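PDB 4NZK: uncharacterized protein from Eubacterium siraeum, which is of unknown function but belongs to the DHHW family of the SGNH hydrolase clan, and so may act as a hydrolase or acyl-transfer enzyme. Local coordinates for residues A[92-100]-A[315-323]. Numbering follows the deposited sequence.
Sequences FKEKVGSSV and LYAPDFIKD
F92 turns the edge of its ring to A317 and I321: F92 CE1 lies 3.8 Å from CB of A317 and F92 CZ 4.0 Å from CG1 of I321, both partners near the ring plane. With CG anti to the backbone N (chi1 177°), the ring reaches out from helix 83-96, and CG1 of V96, one turn on, covers part of one of its faces. That same V96 methyl packs 3.9 Å from CG2 of I321, whose other side-chain branch meets the phenylalanine. CG2 of V100, the last residue of the type I turn that follows the helix, also touches I321 CG2, so I321 meets F92, V96 and V100 at once.

On the side where K95 is exposed, CG of P318 comes 3.6 Å from CB of K95, with P318 CB close by, while P318 CD sits over the centre of the Y316 ring. The side chains of Y316 and K95 cross at about a right angle, the tyrosine OH lying beside CG and CD of the lysine.

K322 illustrates how a lysine of one helix can engage carbonyls at the C-terminal end of another. It bends at its final torsion (chi4 50°), turning K322 NZ toward O of K95, 3.2 Å away and above the carbonyl plane. A water 3.0 Å from K322 NZ donates to V96 O, extending the grip by one residue. Within its own helix, NZ also bonds P318 O.

The axes of segments 92-96 and 317-323 approach to 9.6 Å, their N-to-C directions 41° apart, over the parallel part of the central sheet: F92 and V96 settle on V102 of strand 101-107, I321 on C284 and F286 of strand 282-287, and F92, V100 and I321 converge on V329 of strand 328-334, which lies between those two.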
loop_
_atom_site.group_PDB
_atom_site.type_symbol
_atom_site.label_atom_id
_atom_site.label_comp_id
_atom_site.label_asym_id
_atom_site.label_seq_id
_atom_site.Cartn_x
_atom_site.Cartn_y
_atom_site.Cartn_z
ATOM N N PHE A 92 -17.432 -4.568 -8.556
ATOM C CA PHE A 92 -16.748 -3.554 -9.301
ATOM C C PHE A 92 -16.380 -4.090 -10.683
ATOM O O PHE A 92 -16.553 -3.394 -11.700
ATOM C CB PHE A 92 -15.491 -3.087 -8.550
ATOM C CG PHE A 92 -14.700 -2.073 -9.320
ATOM C CD1 PHE A 92 -15.007 -0.738 -9.259
ATOM C CD2 PHE A 92 -13.662 -2.473 -10.112
ATOM C CE1 PHE A 92 -14.279 0.185 -9.988
ATOM C CE2 PHE A 92 -12.948 -1.571 -10.851
ATOM C CZ PHE A 92 -13.258 -0.244 -10.788
ATOM N N LYS A 93 -15.807 -5.294 -10.727
ATOM C CA LYS A 93 -15.401 -5.891 -11.996
ATOM C C LYS A 93 -16.602 -6.094 -12.929
ATOM O O LYS A 93 -16.516 -5.813 -14.136
ATOM C CB LYS A 93 -14.646 -7.187 -11.762
ATOM C CG LYS A 93 -14.393 -7.991 -13.025
ATOM C CD LYS A 93 -13.504 -7.317 -14.060
ATOM C CE LYS A 93 -13.464 -8.184 -15.324
ATOM N NZ LYS A 93 -12.478 -7.637 -16.293
ATOM N N GLU A 94 -17.736 -6.540 -12.368
ATOM C CA GLU A 94 -18.935 -6.702 -13.205
ATOM C C GLU A 94 -19.332 -5.345 -13.832
ATOM O O GLU A 94 -19.804 -5.301 -14.973
ATOM C CB GLU A 94 -20.114 -7.245 -12.381
ATOM C CG GLU A 94 -20.017 -8.669 -11.880
ATOM C CD GLU A 94 -21.114 -9.023 -10.848
ATOM O OE1 GLU A 94 -22.098 -8.251 -10.661
ATOM O OE2 GLU A 94 -20.956 -10.063 -10.181
ATOM N N LYS A 95 -19.224 -4.277 -13.051
ATOM C CA LYS A 95 -19.592 -2.916 -13.493
ATOM C C LYS A 95 -18.683 -2.357 -14.576
ATOM O O LYS A 95 -19.135 -1.631 -15.455
ATOM C CB LYS A 95 -19.602 -1.921 -12.334
ATOM C CG LYS A 95 -20.601 -2.239 -11.242
ATOM C CD LYS A 95 -21.928 -2.655 -11.828
ATOM C CE LYS A 95 -22.976 -2.813 -10.732
ATOM N NZ LYS A 95 -24.366 -2.683 -11.226
ATOM N N VAL A 96 -17.380 -2.665 -14.505
ATOM C CA VAL A 96 -16.467 -2.150 -15.520
ATOM C C VAL A 96 -16.345 -3.045 -16.752
ATOM O O VAL A 96 -15.972 -2.586 -17.823
ATOM C CB VAL A 96 -15.096 -1.746 -14.953
ATOM C CG1 VAL A 96 -15.254 -0.676 -13.895
ATOM C CG2 VAL A 96 -14.289 -2.933 -14.407
ATOM N N GLY A 97 -16.639 -4.330 -16.605
ATOM C CA GLY A 97 -16.718 -5.227 -17.730
ATOM C C GLY A 97 -15.396 -5.843 -18.147
ATOM O O GLY A 97 -14.332 -5.639 -17.520
ATOM N N SER A 98 -15.460 -6.612 -19.226
ATOM C CA SER A 98 -14.316 -7.405 -19.675
ATOM C C SER A 98 -13.141 -6.601 -20.192
ATOM O O SER A 98 -12.009 -7.093 -20.158
ATOM C CB SER A 98 -14.755 -8.379 -20.763
ATOM O OG SER A 98 -15.298 -7.664 -21.855
ATOM N N SER A 99 -13.387 -5.383 -20.671
ATOM C CA SER A 99 -12.317 -4.611 -21.292
ATOM C C SER A 99 -11.375 -3.880 -20.336
ATOM O O SER A 99 -10.369 -3.316 -20.783
ATOM C CB SER A 99 -12.892 -3.605 -22.298
ATOM O OG SER A 99 -13.468 -2.515 -21.617
ATOM N N VAL A 100 -11.688 -3.895 -19.041
ATOM C CA VAL A 100 -10.855 -3.282 -18.029
ATOM C C VAL A 100 -10.339 -4.414 -17.175
ATOM O O VAL A 100 -11.117 -5.153 -16.597
ATOM C CB VAL A 100 -11.669 -2.272 -17.187
ATOM C CG1 VAL A 100 -10.808 -1.691 -16.097
ATOM C CG2 VAL A 100 -12.221 -1.157 -18.098
ATOM N N LEU A 315 -17.114 9.856 -5.523
ATOM C CA LEU A 315 -17.648 9.642 -6.836
ATOM C C LEU A 315 -18.130 8.200 -6.962
ATOM O O LEU A 315 -18.023 7.416 -6.035
ATOM C CB LEU A 315 -16.559 9.908 -7.866
ATOM C CG LEU A 315 -16.000 11.300 -8.010
ATOM C CD1 LEU A 315 -14.922 11.269 -9.069
ATOM C CD2 LEU A 315 -17.096 12.278 -8.377
ATOM N N TYR A 316 -18.641 7.858 -8.141
ATOM C CA TYR A 316 -19.028 6.482 -8.472
ATOM C C TYR A 316 -17.903 5.876 -9.327
ATOM O O TYR A 316 -17.680 6.254 -10.456
ATOM C CB TYR A 316 -20.362 6.464 -9.191
ATOM C CG TYR A 316 -20.821 5.088 -9.639
ATOM C CD1 TYR A 316 -20.999 4.051 -8.720
ATOM C CD2 TYR A 316 -21.102 4.823 -10.972
ATOM C CE1 TYR A 316 -21.442 2.783 -9.114
ATOM C CE2 TYR A 316 -21.538 3.570 -11.383
ATOM C CZ TYR A 316 -21.711 2.548 -10.455
ATOM O OH TYR A 316 -22.138 1.321 -10.865
ATOM N N ALA A 317 -17.177 4.946 -8.737
ATOM C CA ALA A 317 -15.936 4.462 -9.337
ATOM C C ALA A 317 -16.060 3.900 -10.763
ATOM O O ALA A 317 -15.196 4.177 -11.613
ATOM C CB ALA A 317 -15.207 3.490 -8.398
ATOM N N PRO A 318 -17.117 3.134 -11.052
ATOM C CA PRO A 318 -17.165 2.600 -12.424
ATOM C C PRO A 318 -17.251 3.713 -13.485
ATOM O O PRO A 318 -16.644 3.612 -14.565
ATOM C CB PRO A 318 -18.396 1.694 -12.403
ATOM C CG PRO A 318 -18.449 1.245 -10.966
ATOM C CD PRO A 318 -18.080 2.473 -10.163
ATOM N N ASP A 319 -17.967 4.782 -13.171
ATOM C CA ASP A 319 -18.053 5.910 -14.094
ATOM C C ASP A 319 -16.717 6.672 -14.156
ATOM O O ASP A 319 -16.337 7.163 -15.204
ATOM C CB ASP A 319 -19.170 6.846 -13.694
ATOM C CG ASP A 319 -20.548 6.341 -14.115
ATOM O OD1 ASP A 319 -20.675 5.310 -14.819
ATOM O OD2 ASP A 319 -21.513 7.055 -13.746
ATOM N N PHE A 320 -16.024 6.789 -13.031
ATOM C CA PHE A 320 -14.687 7.393 -13.022
ATOM C C PHE A 320 -13.727 6.627 -13.959
ATOM O O PHE A 320 -12.939 7.239 -14.685
ATOM C CB PHE A 320 -14.192 7.426 -11.567
ATOM C CG PHE A 320 -12.860 8.044 -11.384
ATOM C CD1 PHE A 320 -12.725 9.423 -11.418
ATOM C CD2 PHE A 320 -11.761 7.280 -11.130
ATOM C CE1 PHE A 320 -11.507 10.015 -11.205
ATOM C CE2 PHE A 320 -10.531 7.872 -10.925
ATOM C CZ PHE A 320 -10.411 9.246 -10.946
ATOM N N ILE A 321 -13.778 5.298 -13.928
ATOM C CA ILE A 321 -12.968 4.458 -14.823
ATOM C C ILE A 321 -13.294 4.758 -16.290
ATOM O O ILE A 321 -12.394 4.930 -17.132
ATOM C CB ILE A 321 -13.173 2.948 -14.493
ATOM C CG1 ILE A 321 -12.129 2.463 -13.492
ATOM C CG2 ILE A 321 -13.040 2.009 -15.698
ATOM C CD1 ILE A 321 -11.888 3.312 -12.301
ATOM N N LYS A 322 -14.590 4.784 -16.591
ATOM C CA LYS A 322 -15.052 4.971 -17.968
ATOM C C LYS A 322 -14.682 6.356 -18.479
ATOM O O LYS A 322 -14.116 6.503 -19.590
ATOM C CB LYS A 322 -16.558 4.739 -18.055
ATOM C CG LYS A 322 -16.941 3.310 -17.767
ATOM C CD LYS A 322 -18.453 3.115 -17.629
ATOM C CE LYS A 322 -18.778 1.652 -17.312
ATOM N NZ LYS A 322 -17.939 1.193 -16.197
ATOM N N ASP A 323 -14.935 7.363 -17.654
ATOM C CA ASP A 323 -14.695 8.744 -18.057
ATOM C C ASP A 323 -13.221 9.050 -18.332
ATOM O O ASP A 323 -12.915 9.904 -19.167
ATOM C CB ASP A 323 -15.221 9.703 -16.994
ATOM C CG ASP A 323 -16.771 9.724 -16.897
ATOM O OD1 ASP A 323 -17.489 9.221 -17.802
ATOM O OD2 ASP A 323 -17.285 10.260 -15.877
HETATM O O HOH W 1 -16.007 0.110 -18.282
#